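Local coordinates for glycosaminoglycan xylosylkinase (Hydra vulgaris, PDB 5XOM), which probably phosphorylates xylose in the linkage region of glycosaminoglycans, as a kinase of the Fam20 family, at residues A[68-71]-A[72-76]; A[139-142]-A[143-146]; A[335-338]-A[339-343]; A[354-358]-A[359-363]. One frame throughout, in Å; residues are numbered along the deposited sequence.

Contact 1. Residues A[68-71]-A[72-76]; sequences VEIY and KVLKA
Within helix 67-79, Ile70 and Leu74 form a one-turn apolar pair on the side that faces helix 132-144. The gamma-branch methyl of Ile70 does the touching: its CG2 lies 3.9 Å from Leu74 CD1 and hardly farther from Leu74 CG. That methyl stands anti to the backbone N of Ile70, which sends CG1 (chi1 -73°) off beside the N and toward Arg143. The backbone beneath is an ordinary i to i+4 alpha-helix. Its straightest bond here joins the same two residues, Leu74 N to Ile70 O at 2.8 Å with an N-H...O angle of 170°, and Lys75 N to Tyr71 O matches it in length. The two bonds just before that of Leu74 are slacker: Lys72 N to Val68 O is 3.1 Å. Val73 N to Glu69 O is weak, at 3.3 Å. Lys72 and Lys75 run outward extended and bend at the last torsion. Their helix also meets the second subunit: Glu69 OE2 bonds to Ser66 OG of that subunit, and Lys75 NZ to Asn46 OD1 there. Tyr71 and Leu74 pack on Ile47 and Phe45 of the second subunit.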
loop_
_atom_site.group_PDB
_atom_site.type_symbol
_atom_site.label_atom_id
_atom_site.label_comp_id
_atom_site.label_asym_id
_atom_site.label_seq_id
_atom_site.Cartn_x
_atom_site.Cartn_y
_atom_site.Cartn_z
ATOM N N VAL A 68 -2.301 3.486 4.505
ATOM C CA VAL A 68 -2.429 2.488 5.563
ATOM C C VAL A 68 -1.070 2.198 6.183
ATOM O O VAL A 68 -0.919 2.170 7.411
ATOM C CB VAL A 68 -3.091 1.208 5.023
ATOM C CG1 VAL A 68 -3.113 0.140 6.094
ATOM C CG2 VAL A 68 -4.504 1.514 4.557
ATOM N N GLU A 69 -0.058 1.995 5.341
ATOM C CA GLU A 69 1.276 1.691 5.852
ATOM C C GLU A 69 1.877 2.889 6.585
ATOM O O GLU A 69 2.484 2.727 7.650
ATOM C CB GLU A 69 2.183 1.240 4.708
ATOM C CG GLU A 69 1.725 -0.054 4.037
ATOM C CD GLU A 69 2.784 -0.664 3.129
ATOM O OE1 GLU A 69 3.964 -0.273 3.239
ATOM O OE2 GLU A 69 2.441 -1.547 2.314
ATOM N N ILE A 70 1.706 4.095 6.039
ATOM C CA ILE A 70 2.310 5.283 6.644
ATOM C C ILE A 70 1.595 5.657 7.940
ATOM O O ILE A 70 2.244 5.934 8.959
ATOM C CB ILE A 70 2.331 6.448 5.637
ATOM C CG1 ILE A 70 3.390 6.172 4.572
ATOM C CG2 ILE A 70 2.656 7.756 6.327
ATOM C CD1 ILE A 70 4.812 6.232 5.126
ATOM N N TYR A 71 0.254 5.659 7.937
ATOM C CA TYR A 71 -0.471 5.968 9.173
ATOM C C TYR A 71 -0.161 4.963 10.270
ATOM O O TYR A 71 -0.144 5.319 11.453
ATOM C CB TYR A 71 -1.985 6.012 8.952
ATOM C CG TYR A 71 -2.489 7.221 8.196
ATOM C CD1 TYR A 71 -1.657 7.923 7.331
ATOM C CD2 TYR A 71 -3.790 7.683 8.374
ATOM C CE1 TYR A 71 -2.111 9.022 6.637
ATOM C CE2 TYR A 71 -4.256 8.793 7.682
ATOM C CZ TYR A 71 -3.409 9.453 6.814
ATOM O OH TYR A 71 -3.838 10.557 6.117
ATOM N N LYS A 72 0.077 3.703 9.904
ATOM C CA LYS A 72 0.462 2.710 10.899
ATOM C C LYS A 72 1.756 3.112 11.594
ATOM O O LYS A 72 1.890 2.962 12.815
ATOM C CB LYS A 72 0.603 1.345 10.225
ATOM C CG LYS A 72 0.898 0.182 11.156
ATOM C CD LYS A 72 0.828 -1.117 10.368
ATOM C CE LYS A 72 1.156 -2.305 11.228
ATOM N NZ LYS A 72 -0.012 -2.682 12.067
ATOM N N VAL A 73 2.725 3.616 10.826
ATOM C CA VAL A 73 3.992 4.048 11.406
ATOM C C VAL A 73 3.803 5.334 12.209
ATOM O O VAL A 73 4.296 5.451 13.337
ATOM C CB VAL A 73 5.049 4.205 10.297
ATOM C CG1 VAL A 73 6.334 4.811 10.856
ATOM C CG2 VAL A 73 5.333 2.852 9.649
ATOM N N LEU A 74 3.069 6.306 11.655
ATOM C CA LEU A 74 2.834 7.568 12.361
ATOM C C LEU A 74 2.099 7.342 13.677
ATOM O O LEU A 74 2.425 7.962 14.698
ATOM C CB LEU A 74 2.048 8.533 11.470
ATOM C CG LEU A 74 2.708 8.963 10.158
ATOM C CD1 LEU A 74 1.830 9.983 9.418
ATOM C CD2 LEU A 74 4.096 9.558 10.435
ATOM N N LYS A 75 1.098 6.460 13.675
ATOM C CA LYS A 75 0.372 6.166 14.907
ATOM C C LYS A 75 1.300 5.595 15.971
ATOM O O LYS A 75 1.195 5.944 17.154
ATOM C CB LYS A 75 -0.771 5.192 14.621
ATOM C CG LYS A 75 -1.651 4.868 15.825
ATOM C CD LYS A 75 -2.758 3.905 15.413
ATOM C CE LYS A 75 -3.639 3.528 16.586
ATOM N NZ LYS A 75 -4.301 4.735 17.137
ATOM N N ALA A 76 2.224 4.720 15.573
ATOM C CA ALA A 76 3.153 4.158 16.548
ATOM C C ALA A 76 4.097 5.222 17.089
ATOM O O ALA A 76 4.388 5.246 18.290
ATOM C CB ALA A 76 3.943 3.010 15.923
#

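Contact 2. Residues A[139-142]-A[143-146]; sequences FHLD and RLLG
The His140 imidazole and the Arg143 guanidinium share one water at their edges, which lies in the plane of both groups. The water accepts from Arg143 NH1 at 2.8 Å and stands equally far from His140 ND1, bridging two groups whose nitrogens do not touch. One face of the imidazole carries Phe139 CD2, 3.7 Å above the plane and over the ring centre. Phe139 also meets Arg143, from the other end of its ring: CE1 and CZ are each 3.6 Å from Arg143 CD, which comes in obliquely. The two side chains run side by side in the same direction, with ring and guanidinium planes 29° apart. A bend at chi3 (68°) turns the arginine after CD, and its NH2 reaches Val64 O.

All this occurs in the last turns of helix 132-144, which closes in a Schellman motif. Gly146 is the first residue to leave the helical conformation; its phi of 79° is one that glycine adopts readily, and its N bonds back to Arg143 O at 3.0 Å. Just before it, Leu145 N still makes a regular bond to Leu141 O at 2.9 Å. Their side chains cross obliquely beside that bond, where Leu145 CD1 lies 3.6 Å from Leu141 CG and near both of its methyls. Leu141 and Leu145 continue onto helix 259-273, touching Phe269 and Leu272 respectively. The buried carboxylate of Asp142 turns away from these leucines; its OD2 bonds to Arg149 N, in the loop that follows, and to His294 ND1 from a distant part of the chain.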
loop_
_atom_site.group_PDB
_atom_site.type_symbol
_atom_site.label_atom_id
_atom_site.label_comp_id
_atom_site.label_asym_id
_atom_site.label_seq_id
_atom_site.Cartn_x
_atom_site.Cartn_y
_atom_site.Cartn_z
ATOM N N PHE A 139 7.332 16.965 5.531
ATOM C CA PHE A 139 7.175 15.537 5.299
ATOM C C PHE A 139 5.900 15.238 4.514
ATOM O O PHE A 139 5.931 14.482 3.537
ATOM C CB PHE A 139 7.195 14.781 6.628
ATOM C CG PHE A 139 6.499 13.459 6.576
ATOM C CD1 PHE A 139 7.013 12.409 5.828
ATOM C CD2 PHE A 139 5.327 13.259 7.288
ATOM C CE1 PHE A 139 6.362 11.190 5.782
ATOM C CE2 PHE A 139 4.671 12.045 7.250
ATOM C CZ PHE A 139 5.187 11.009 6.496
ATOM N N HIS A 140 4.778 15.854 4.886
ATOM C CA HIS A 140 3.550 15.582 4.143
ATOM C C HIS A 140 3.592 16.177 2.746
ATOM O O HIS A 140 3.013 15.604 1.815
ATOM C CB HIS A 140 2.336 16.090 4.909
ATOM C CG HIS A 140 2.034 15.274 6.118
ATOM N ND1 HIS A 140 1.484 14.013 6.037
ATOM C CD2 HIS A 140 2.232 15.517 7.434
ATOM C CE1 HIS A 140 1.350 13.517 7.255
ATOM N NE2 HIS A 140 1.795 14.411 8.120
ATOM N N LEU A 141 4.267 17.310 2.564
ATOM C CA LEU A 141 4.364 17.845 1.217
ATOM C C LEU A 141 5.253 16.964 0.348
ATOM O O LEU A 141 5.027 16.851 -0.859
ATOM C CB LEU A 141 4.886 19.283 1.243
ATOM C CG LEU A 141 5.199 19.842 -0.138
ATOM C CD1 LEU A 141 3.886 20.253 -0.788
ATOM C CD2 LEU A 141 6.158 21.026 -0.083
ATOM N N ASP A 142 6.239 16.307 0.959
ATOM C CA ASP A 142 7.110 15.396 0.220
ATOM C C ASP A 142 6.321 14.215 -0.339
ATOM O O ASP A 142 6.545 13.797 -1.479
ATOM C CB ASP A 142 8.227 14.913 1.145
ATOM C CG ASP A 142 8.979 13.715 0.596
ATOM O OD1 ASP A 142 8.556 12.569 0.857
ATOM O OD2 ASP A 142 10.008 13.911 -0.079
ATOM N N ARG A 143 5.349 13.707 0.428
ATOM C CA ARG A 143 4.469 12.657 -0.084
ATOM C C ARG A 143 3.471 13.218 -1.091
ATOM O O ARG A 143 3.220 12.599 -2.133
ATOM C CB ARG A 143 3.744 11.978 1.075
ATOM C CG ARG A 143 4.687 11.444 2.127
ATOM C CD ARG A 143 3.966 10.601 3.150
ATOM N NE ARG A 143 3.485 9.354 2.559
ATOM C CZ ARG A 143 2.202 9.026 2.464
ATOM N NH1 ARG A 143 1.268 9.845 2.933
ATOM N NH2 ARG A 143 1.848 7.875 1.912
ATOM N N LEU A 144 2.900 14.394 -0.802
ATOM C CA LEU A 144 1.905 14.987 -1.693
ATOM C C LEU A 144 2.482 15.245 -3.084
ATOM O O LEU A 144 1.806 15.026 -4.097
ATOM C CB LEU A 144 1.364 16.285 -1.083
ATOM C CG LEU A 144 0.397 17.112 -1.933
ATOM C CD1 LEU A 144 -0.833 16.281 -2.263
ATOM C CD2 LEU A 144 0.012 18.403 -1.211
ATOM N N LEU A 145 3.727 15.710 -3.159
ATOM C CA LEU A 145 4.343 15.965 -4.453
ATOM C C LEU A 145 4.927 14.716 -5.098
ATOM O O LEU A 145 5.449 14.808 -6.215
ATOM C CB LEU A 145 5.443 17.021 -4.327
ATOM C CG LEU A 145 5.061 18.420 -3.852
ATOM C CD1 LEU A 145 6.317 19.229 -3.551
ATOM C CD2 LEU A 145 4.176 19.114 -4.887
ATOM N N GLY A 146 4.853 13.560 -4.437
ATOM C CA GLY A 146 5.335 12.327 -5.026
ATOM C C GLY A 146 6.831 12.127 -4.977
ATOM O O GLY A 146 7.350 11.273 -5.701
HETATM O O HOH W 1 0.869 12.471 3.759
#

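Contact 3. Residues A[335-338]-A[339-343]; sequences NENS and LSVLL
This is a helix-start contact: the loop leaving helix 323-334 turns at Ser338, the N-cap residue, into helix 339-347. The first i to i+4 bond runs from Leu342 N to Ser338 O, 3.1 Å long and nearly straight at 171°. Around it the Leu342 side chain reaches back to the loop with both methyls. CD2 sits 3.7 Å from Asn337 CB, while CD1 meets Asn335 ND2 at the same distance, the amide and the leucine crossing at about a right angle. With an alanine at Leu342, the Asn335 amide would probably be left without the methyl it crosses, and a gap would open beside Asn337 CB. Beside Leu342, Val341 CG1 approaches Asn337 ND2 to 3.9 Å, and Val341 CG2 lies 3.5 Å from Ser338 OG. That hydroxyl stands between its own N and carbonyl carbon (chi1 76°), turned into the first turn. Ser338 OG and Ser340 OG both bond to Asp365 OD1 of helix 358-382, so one carboxylate oxygen ties the helix start to its neighbour. A serine at the N-cap is characteristic of alpha-helix N-termini; here it also links the start of helix 339-347 to helix 358-382.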
loop_
_atom_site.group_PDB
_atom_site.type_symbol
_atom_site.label_atom_id
_atom_site.label_comp_id
_atom_site.label_asym_id
_atom_site.label_seq_id
_atom_site.Cartn_x
_atom_site.Cartn_y
_atom_site.Cartn_z
ATOM N N ASN A 335 -5.065 20.749 -10.794
ATOM C CA ASN A 335 -6.108 20.215 -9.930
ATOM C C ASN A 335 -7.121 21.306 -9.603
ATOM O O ASN A 335 -6.809 22.499 -9.611
ATOM C CB ASN A 335 -5.512 19.662 -8.631
ATOM C CG ASN A 335 -5.109 18.202 -8.740
ATOM O OD1 ASN A 335 -5.590 17.474 -9.607
ATOM N ND2 ASN A 335 -4.228 17.763 -7.843
ATOM N N GLU A 336 -8.354 20.890 -9.316
ATOM C CA GLU A 336 -9.348 21.865 -8.892
ATOM C C GLU A 336 -9.110 22.315 -7.460
ATOM O O GLU A 336 -9.538 23.413 -7.088
ATOM C CB GLU A 336 -10.762 21.290 -9.028
ATOM C CG GLU A 336 -11.015 20.064 -8.166
ATOM C CD GLU A 336 -12.479 19.658 -8.138
ATOM O OE1 GLU A 336 -13.322 20.487 -7.729
ATOM O OE2 GLU A 336 -12.786 18.509 -8.523
ATOM N N ASN A 337 -8.415 21.506 -6.667
ATOM C CA ASN A 337 -7.980 21.879 -5.328
ATOM C C ASN A 337 -6.506 22.255 -5.372
ATOM O O ASN A 337 -5.679 21.487 -5.876
ATOM C CB ASN A 337 -8.200 20.733 -4.342
ATOM C CG ASN A 337 -9.669 20.487 -4.053
ATOM O OD1 ASN A 337 -10.159 19.370 -4.199
ATOM N ND2 ASN A 337 -10.376 21.534 -3.647
ATOM N N SER A 338 -6.182 23.430 -4.843
ATOM C CA SER A 338 -4.808 23.899 -4.876
ATOM C C SER A 338 -3.909 23.000 -4.031
ATOM O O SER A 338 -4.367 22.181 -3.227
ATOM C CB SER A 338 -4.718 25.341 -4.381
ATOM O OG SER A 338 -4.843 25.390 -2.970
ATOM N N LEU A 339 -2.604 23.154 -4.249
ATOM C CA LEU A 339 -1.620 22.389 -3.493
ATOM C C LEU A 339 -1.800 22.581 -1.992
ATOM O O LEU A 339 -1.674 21.630 -1.213
ATOM C CB LEU A 339 -0.216 22.809 -3.926
ATOM C CG LEU A 339 0.961 22.007 -3.385
ATOM C CD1 LEU A 339 0.883 20.587 -3.903
ATOM C CD2 LEU A 339 2.256 22.670 -3.810
ATOM N N SER A 340 -2.099 23.808 -1.565
ATOM C CA SER A 340 -2.209 24.069 -0.135
ATOM C C SER A 340 -3.491 23.495 0.446
ATOM O O SER A 340 -3.507 23.070 1.607
ATOM C CB SER A 340 -2.129 25.571 0.132
ATOM O OG SER A 340 -3.321 26.239 -0.239
ATOM N N VAL A 341 -4.575 23.471 -0.332
ATOM C CA VAL A 341 -5.798 22.844 0.154
ATOM C C VAL A 341 -5.583 21.350 0.360
ATOM O O VAL A 341 -5.957 20.792 1.399
ATOM C CB VAL A 341 -6.961 23.127 -0.811
ATOM C CG1 VAL A 341 -8.123 22.178 -0.539
ATOM C CG2 VAL A 341 -7.400 24.580 -0.688
ATOM N N LEU A 342 -4.939 20.684 -0.604
ATOM C CA LEU A 342 -4.663 19.256 -0.453
ATOM C C LEU A 342 -3.664 19.002 0.670
ATOM O O LEU A 342 -3.779 18.007 1.395
ATOM C CB LEU A 342 -4.146 18.677 -1.770
ATOM C CG LEU A 342 -5.124 18.698 -2.947
ATOM C CD1 LEU A 342 -4.501 18.053 -4.175
ATOM C CD2 LEU A 342 -6.409 17.976 -2.566
ATOM N N LEU A 343 -2.667 19.880 0.827
ATOM C CA LEU A 343 -1.684 19.655 1.882
ATOM C C LEU A 343 -2.315 19.799 3.259
ATOM O O LEU A 343 -2.038 19.000 4.160
ATOM C CB LEU A 343 -0.491 20.605 1.740
ATOM C CG LEU A 343 0.473 20.489 2.927
ATOM C CD1 LEU A 343 1.277 19.205 2.826
ATOM C CD2 LEU A 343 1.408 21.676 2.981
#

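Contact 4. Residues A[354-358]-A[359-363]; sequences PILTS and DHLLA
Leu362 N donates to Ser358 O at 2.9 Å, in one of the first bonds of helix 358-382, and Leu362 CG lies close beside the same oxygen. The Ser358 hydroxyl and Asp359 OD1 meet through a shared water, which donates to the carboxylate. One residue earlier Thr357 is the N-cap. Its OG1, in the crowded position between N and carbonyl carbon (chi1 60°), accepts from His360 N in a weak capping bond of 3.4 Å, and lies 3.3 Å from His360 CD2, oblique to the imidazole. Thr357 O takes the next N-H, that of Leu361, at 3.1 Å with the donor in the carbonyl plane.

Leu356, the residue before the cap, closes back over the first turn: its CD1 touches Leu361 CD2 at 4.0 Å, and its CD2 faces His360 CB. This pairing of apolar residues before the N-cap and at the fourth helical position is a hydrophobic staple. A serine in place of Leu361 would probably leave Leu356 CD1 without its mate and open a gap at the helix start. Leu361 also packs on Ser340 and Asp344 of helix 339-347. Leu356 touches Leu347 of that helix and Ala137 of helix 132-144, so the staple lies against helix 339-347, and through Leu356 against helix 132-144 as well.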
loop_
_atom_site.group_PDB
_atom_site.type_symbol
_atom_site.label_atom_id
_atom_site.label_comp_id
_atom_site.label_asym_id
_atom_site.label_seq_id
_atom_site.Cartn_x
_atom_site.Cartn_y
_atom_site.Cartn_z
ATOM N N PRO A 354 -3.440 22.927 14.182
ATOM C CA PRO A 354 -2.858 23.427 12.913
ATOM C C PRO A 354 -1.333 23.411 12.849
ATOM O O PRO A 354 -0.656 23.756 13.822
ATOM C CB PRO A 354 -3.369 24.878 12.816
ATOM C CG PRO A 354 -4.327 25.078 13.917
ATOM C CD PRO A 354 -4.278 23.928 14.864
ATOM N N ILE A 355 -0.808 23.019 11.692
ATOM C CA ILE A 355 0.632 22.925 11.476
ATOM C C ILE A 355 1.179 24.200 10.846
ATOM O O ILE A 355 2.248 24.681 11.233
ATOM C CB ILE A 355 0.944 21.693 10.601
ATOM C CG1 ILE A 355 0.398 20.413 11.250
ATOM C CG2 ILE A 355 2.437 21.586 10.336
ATOM C CD1 ILE A 355 0.881 20.170 12.656
ATOM N N LEU A 356 0.458 24.759 9.876
ATOM C CA LEU A 356 0.856 25.977 9.192
ATOM C C LEU A 356 -0.270 26.995 9.251
ATOM O O LEU A 356 -1.453 26.638 9.246
ATOM C CB LEU A 356 1.211 25.728 7.712
ATOM C CG LEU A 356 2.371 24.804 7.360
ATOM C CD1 LEU A 356 2.382 24.502 5.855
ATOM C CD2 LEU A 356 3.675 25.435 7.797
ATOM N N THR A 357 0.107 28.271 9.306
ATOM C CA THR A 357 -0.877 29.329 9.143
ATOM C C THR A 357 -1.350 29.373 7.698
ATOM O O THR A 357 -0.679 28.891 6.780
ATOM C CB THR A 357 -0.287 30.694 9.501
ATOM O OG1 THR A 357 0.821 30.968 8.635
ATOM C CG2 THR A 357 0.187 30.722 10.950
ATOM N N SER A 358 -2.519 29.979 7.490
ATOM C CA SER A 358 -3.032 30.083 6.128
ATOM C C SER A 358 -2.111 30.917 5.242
ATOM O O SER A 358 -2.124 30.732 4.018
ATOM C CB SER A 358 -4.440 30.678 6.140
ATOM O OG SER A 358 -4.454 31.932 6.793
ATOM N N ASP A 359 -1.305 31.810 5.827
ATOM C CA ASP A 359 -0.370 32.587 5.021
ATOM C C ASP A 359 0.755 31.725 4.455
ATOM O O ASP A 359 1.193 31.938 3.323
ATOM C CB ASP A 359 0.220 33.751 5.841
ATOM C CG ASP A 359 -0.818 34.822 6.187
ATOM O OD1 ASP A 359 -1.717 35.087 5.375
ATOM O OD2 ASP A 359 -0.679 35.459 7.261
ATOM N N HIS A 360 1.255 30.761 5.232
ATOM C CA HIS A 360 2.239 29.827 4.680
ATOM C C HIS A 360 1.614 28.859 3.688
ATOM O O HIS A 360 2.266 28.467 2.710
ATOM C CB HIS A 360 2.939 29.015 5.780
ATOM C CG HIS A 360 3.939 29.809 6.583
ATOM N ND1 HIS A 360 5.129 30.260 6.033
ATOM C CD2 HIS A 360 3.955 30.174 7.888
ATOM C CE1 HIS A 360 5.816 30.891 6.963
ATOM N NE2 HIS A 360 5.126 30.851 8.091
ATOM N N LEU A 361 0.359 28.453 3.917
ATOM C CA LEU A 361 -0.326 27.600 2.947
ATOM C C LEU A 361 -0.447 28.307 1.605
ATOM O O LEU A 361 -0.139 27.730 0.558
ATOM C CB LEU A 361 -1.700 27.196 3.491
ATOM C CG LEU A 361 -1.601 26.194 4.640
ATOM C CD1 LEU A 361 -2.907 26.048 5.405
ATOM C CD2 LEU A 361 -1.147 24.837 4.086
ATOM N N LEU A 362 -0.843 29.586 1.624
ATOM C CA LEU A 362 -0.957 30.327 0.380
ATOM C C LEU A 362 0.402 30.665 -0.219
ATOM O O LEU A 362 0.506 30.846 -1.433
ATOM C CB LEU A 362 -1.793 31.594 0.600
ATOM C CG LEU A 362 -3.215 31.196 1.010
ATOM C CD1 LEU A 362 -4.009 32.399 1.499
ATOM C CD2 LEU A 362 -3.927 30.469 -0.146
ATOM N N ALA A 363 1.452 30.746 0.595
ATOM C CA ALA A 363 2.786 30.928 0.028
ATOM C C ALA A 363 3.181 29.737 -0.839
ATOM O O ALA A 363 3.857 29.897 -1.862
ATOM C CB ALA A 363 3.803 31.147 1.153
HETATM O O HOH W 2 -3.885 33.999 4.851
#

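How the contacts relate
The four contacts form a chain of touching neighbours from the second-subunit interface inward and out again. Contact 1 meets contact 2 where Ile70 CG1 lies 3.5 Å from Arg143 NH2, and Phe139 packs on both Ile70 and Leu74. Contact 2 then meets contact 3 through Leu144 CD2 and Leu339 CD1, 3.6 Å apart. Leu343 CD2 carries contact 3 on to contact 4, 4.1 Å from Leu356 CD1. Contacts 1 and 4, at the ends, have centres about 24 Å apart and do not touch. Contacts 3 and 4 are successive helix starts within the Fam20 kinase family region, whereas contact 2 holds a helix end. The glycan at Asn286 is a surface attachment, not a substrate site.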